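Putative PTS system, cellobiose-specific IIA component (Streptococcus mutans, PDB 3L8R) probably relays a phosphoryl group from HPr toward the cellobiose-specific permease of the sugar phosphotransferase system, working as a trimer of helical subunits. Local coordinates at the interface of chains A and B. Numbering follows the deposited sequence. Chains: chain A/B, Putative PTS system, cellobiose-specific IIA component.

Contact 1: the interface of chains A and B. Residues chain A 101-102, 104-105, 108; chain B 38, 102, 105-106.
The side-chain hydroxyl of A:Thr105 is gripped from three directions. It donates to the backbone carbonyl of A:Met101, one helical turn earlier (OG1 to O, 2.8 Å), reaching that oxygen from a position tilted out of the carbonyl plane. The chi1 of -49°, with OG1 beside the backbone N and anti to the carbonyl carbon, turns the hydroxyl back toward that oxygen. The guanidinium of B:Arg38 gives it an N-H, NH2 to A:Thr105 OG1 at 3.0 Å, with the oxygen almost in the guanidinium plane. The third partner is the hydroxyl of B:Thr102, whose OG1 lies 3.1 Å from A:Thr105 OG1; which of the two donates is not settled. Threonine suits the place because its small hydroxyl can give and accept at once, while its methyl CG2 packs against B:Leu106 CD1. B:Arg38, extended from CG to NE, also forms a salt bridge with A:Glu108: NE meets the syn lone pair of OE1 at 3.2 Å, the oxygen lying somewhat out of the guanidinium plane. The two planes stand 85° apart, a crossed pairing rather than a flat two-pronged one. The guanidinium is flanked on opposite faces, each time toward its rim, by A:Met104 CE and B:Leu106 CD2, which should limit its rocking and may strengthen its attraction to the carboxylate. The site joins helix 91-118 of chain A to helix 91-117 of chain B, with B:Arg38 reaching in from helix 20-49 behind.

Contact 2: the interface of chains A and B. Residues chain A 77-78, 81, 87, 89; chain B 90-91.
The chain of A:Ile87 is extended (phi -146°), and its carbonyl turns toward the first turn of a helix in chain B. A water lies 2.7 Å from both A:Ile87 O and the backbone N of B:Ile91, serving an amide at the helix start, where no preceding turn offers a carbonyl. The side chain of B:Ile91 plugs into chain A by its separate branches. CG1 is anti to the backbone N (chi1 175°) and leads away to A:Leu78, whose CD1 it meets at 3.5 Å; the terminal CD1 goes on to the CB of A:Leu77. The other branch, CG2, rests 3.6 Å from A:Tyr81 CB and touches the root of the ring, while A:Ile89 CG2 packs against the B:Ile91 backbone. A beta-branched residue suits this spot, since its methyls point to different walls. B:Glu90, bent at chi2, brings its carboxylate to the rim of A:Tyr81, with OE1 in the ring plane and the CG methylene beside the CE2 edge, above that plane. The phenol OH donates to OE1 at 2.9 Å, on its anti side and a little out of the carboxylate plane; ring and carboxylate planes are 69° apart. Tyrosine serves doubly, with an apolar base for B:Ile91 CG2 and a polar end for the acid. The site anchors the start of one subunit's last helix against its neighbour's helix 53-82 and the segment after it, probably helping to hold the trimer together.

Contact 1: the interface of chains A and B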
loop_
_atom_site.group_PDB
_atom_site.type_symbol
_atom_site.label_atom_id
_atom_site.label_comp_id
_atom_site.label_asym_id
_atom_site.label_seq_id
_atom_site.Cartn_x
_atom_site.Cartn_y
_atom_site.Cartn_z
ATOM N N MET A 101 -6.327 -1.021 0.931
ATOM C CA MET A 101 -5.341 -0.483 1.858
ATOM C C MET A 101 -4.412 0.520 1.168
ATOM O O MET A 101 -4.004 1.492 1.798
ATOM C CB MET A 101 -4.565 -1.616 2.520
ATOM C CG MET A 101 -5.450 -2.630 3.327
ATOM S SD MET A 101 -6.086 -1.986 4.954
ATOM C CE MET A 101 -4.503 -1.745 5.827
ATOM N N THR A 102 -4.105 0.376 -0.120
ATOM C CA THR A 102 -3.305 1.430 -0.728
ATOM C C THR A 102 -4.127 2.677 -0.951
ATOM O O THR A 102 -3.629 3.810 -0.887
ATOM C CB THR A 102 -2.522 1.020 -1.993
ATOM O OG1 THR A 102 -3.413 0.812 -3.115
ATOM C CG2 THR A 102 -1.656 -0.223 -1.770
ATOM N N MET A 104 -6.639 3.719 0.984
ATOM C CA MET A 104 -6.580 4.406 2.298
ATOM C C MET A 104 -5.276 5.184 2.495
ATOM O O MET A 104 -5.291 6.368 2.790
ATOM C CB MET A 104 -6.707 3.387 3.414
ATOM C CG MET A 104 -6.446 3.942 4.842
ATOM S SD MET A 104 -6.723 2.567 6.013
ATOM C CE MET A 104 -5.054 1.873 6.124
ATOM N N THR A 105 -4.144 4.507 2.329
ATOM C CA THR A 105 -2.864 5.160 2.431
ATOM C C THR A 105 -2.824 6.378 1.510
ATOM O O THR A 105 -2.341 7.440 1.912
ATOM C CB THR A 105 -1.702 4.220 2.049
ATOM O OG1 THR A 105 -1.821 2.954 2.724
ATOM C CG2 THR A 105 -0.380 4.858 2.399
ATOM N N GLU A 108 -4.740 9.264 2.948
ATOM C CA GLU A 108 -3.931 9.768 4.042
ATOM C C GLU A 108 -2.880 10.715 3.521
ATOM O O GLU A 108 -2.741 11.825 4.034
ATOM C CB GLU A 108 -3.273 8.636 4.800
ATOM C CG GLU A 108 -4.224 7.927 5.751
ATOM C CD GLU A 108 -3.612 6.751 6.470
ATOM O OE1 GLU A 108 -2.447 6.791 6.913
ATOM O OE2 GLU A 108 -4.309 5.763 6.644
ATOM N N ARG B 38 2.268 3.248 12.417
ATOM C CA ARG B 38 1.408 4.129 11.647
ATOM C C ARG B 38 0.991 5.400 12.411
ATOM O O ARG B 38 1.024 6.490 11.846
ATOM C CB ARG B 38 0.183 3.388 11.095
ATOM C CG ARG B 38 -0.184 3.850 9.717
ATOM C CD ARG B 38 -1.556 3.289 9.248
ATOM N NE ARG B 38 -1.916 3.756 7.894
ATOM C CZ ARG B 38 -1.533 3.150 6.762
ATOM N NH1 ARG B 38 -0.795 2.059 6.783
ATOM N NH2 ARG B 38 -1.902 3.629 5.618
ATOM N N THR B 102 2.035 -0.936 3.597
ATOM C CA THR B 102 1.320 0.293 3.379
ATOM C C THR B 102 1.789 1.306 4.430
ATOM O O THR B 102 1.871 2.521 4.171
ATOM C CB THR B 102 -0.192 -0.063 3.481
ATOM O OG1 THR B 102 -0.834 0.057 2.185
ATOM C CG2 THR B 102 -0.913 0.684 4.553
ATOM N N THR B 105 5.217 2.231 3.143
ATOM C CA THR B 105 5.072 3.323 2.174
ATOM C C THR B 105 4.577 4.679 2.731
ATOM O O THR B 105 5.069 5.739 2.327
ATOM C CB THR B 105 4.449 2.936 0.810
ATOM O OG1 THR B 105 3.441 3.892 0.452
ATOM C CG2 THR B 105 3.918 1.579 0.775
ATOM N N LEU B 106 3.660 4.677 3.684
ATOM C CA LEU B 106 3.269 5.957 4.335
ATOM C C LEU B 106 4.475 6.661 4.886
ATOM O O LEU B 106 4.589 7.889 4.769
ATOM C CB LEU B 106 2.275 5.750 5.460
ATOM C CG LEU B 106 1.607 7.000 6.039
ATOM C CD1 LEU B 106 0.720 7.626 5.026
ATOM C CD2 LEU B 106 0.791 6.694 7.248
#

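Contact 2: the interface of chains A and B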
loop_
_atom_site.group_PDB
_atom_site.type_symbol
_atom_site.label_atom_id
_atom_site.label_comp_id
_atom_site.label_asym_id
_atom_site.label_seq_id
_atom_site.Cartn_x
_atom_site.Cartn_y
_atom_site.Cartn_z
ATOM N N LEU A 77 -15.409 -9.318 6.720
ATOM C CA LEU A 77 -14.608 -10.500 6.420
ATOM C C LEU A 77 -13.677 -10.863 7.549
ATOM O O LEU A 77 -13.674 -12.018 8.002
ATOM C CB LEU A 77 -13.799 -10.282 5.171
ATOM C CG LEU A 77 -14.605 -10.218 3.894
ATOM C CD1 LEU A 77 -13.601 -10.046 2.789
ATOM C CD2 LEU A 77 -15.442 -11.476 3.715
ATOM N N LEU A 78 -12.872 -9.894 7.990
ATOM C CA LEU A 78 -11.980 -10.106 9.126
ATOM C C LEU A 78 -12.760 -10.628 10.339
ATOM O O LEU A 78 -12.383 -11.622 10.942
ATOM C CB LEU A 78 -11.278 -8.806 9.476
ATOM C CG LEU A 78 -9.886 -8.482 8.939
ATOM C CD1 LEU A 78 -9.492 -9.256 7.750
ATOM C CD2 LEU A 78 -9.769 -6.987 8.684
ATOM N N TYR A 81 -13.824 -14.054 9.864
ATOM C CA TYR A 81 -12.678 -14.927 10.094
ATOM C C TYR A 81 -12.401 -15.086 11.594
ATOM O O TYR A 81 -12.084 -16.198 12.053
ATOM C CB TYR A 81 -11.411 -14.436 9.372
ATOM C CG TYR A 81 -10.128 -15.149 9.835
ATOM C CD1 TYR A 81 -9.352 -14.637 10.884
ATOM C CD2 TYR A 81 -9.722 -16.344 9.254
ATOM C CE1 TYR A 81 -8.204 -15.293 11.330
ATOM C CE2 TYR A 81 -8.571 -16.998 9.682
ATOM C CZ TYR A 81 -7.811 -16.469 10.723
ATOM O OH TYR A 81 -6.662 -17.131 11.164
ATOM N N ILE A 87 -12.137 -19.185 5.389
ATOM C CA ILE A 87 -12.128 -18.268 4.246
ATOM C C ILE A 87 -10.904 -18.531 3.395
ATOM O O ILE A 87 -9.793 -18.184 3.795
ATOM C CB ILE A 87 -12.103 -16.786 4.705
ATOM C CG1 ILE A 87 -13.432 -16.375 5.337
ATOM C CG2 ILE A 87 -11.670 -15.825 3.569
ATOM C CD1 ILE A 87 -13.476 -14.902 5.677
ATOM N N ILE A 89 -8.620 -17.548 0.769
ATOM C CA ILE A 89 -8.360 -16.346 0.026
ATOM C C ILE A 89 -7.880 -16.688 -1.375
ATOM O O ILE A 89 -7.168 -17.678 -1.612
ATOM C CB ILE A 89 -7.459 -15.334 0.787
ATOM C CG1 ILE A 89 -6.001 -15.625 0.533
ATOM C CG2 ILE A 89 -7.850 -15.268 2.296
ATOM C CD1 ILE A 89 -5.375 -14.563 -0.235
ATOM N N GLU B 90 -4.530 -17.292 4.642
ATOM C CA GLU B 90 -5.373 -16.742 5.663
ATOM C C GLU B 90 -5.468 -15.227 5.590
ATOM O O GLU B 90 -4.458 -14.516 5.544
ATOM C CB GLU B 90 -4.761 -17.112 7.005
ATOM C CG GLU B 90 -5.727 -17.357 8.045
ATOM C CD GLU B 90 -6.147 -18.783 8.089
ATOM O OE1 GLU B 90 -6.320 -19.278 9.228
ATOM O OE2 GLU B 90 -6.328 -19.409 7.010
ATOM N N ILE B 91 -6.703 -14.741 5.637
ATOM C CA ILE B 91 -7.008 -13.344 5.422
ATOM C C ILE B 91 -6.313 -12.394 6.389
ATOM O O ILE B 91 -6.040 -11.221 6.003
ATOM C CB ILE B 91 -8.550 -13.086 5.369
ATOM C CG1 ILE B 91 -8.839 -11.587 5.266
ATOM C CG2 ILE B 91 -9.262 -13.679 6.595
ATOM C CD1 ILE B 91 -10.101 -11.221 4.545
HETATM O O HOH W 1 -8.801 -16.469 5.567
#

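Contact 1 and contact 2 have centres about 20 Å apart along the same subunit boundary, and both use the last helix of chain B: contact 2 grips its first residue, contact 1 its middle. Contact 1 adds helix 20-49 of chain B. On chain A, contact 1 uses helix 91-118, whereas contact 2 draws on helix 53-82 and the loop after it. Polar clamp and mainly apolar plug hold the helix at two points, which may help set its register. A:His95, the predicted phosphoryl carrier, is about 13 Å from the centre of contact 1 and 12 Å from that of contact 2; both may steady the active-site region, although distance alone does not show it.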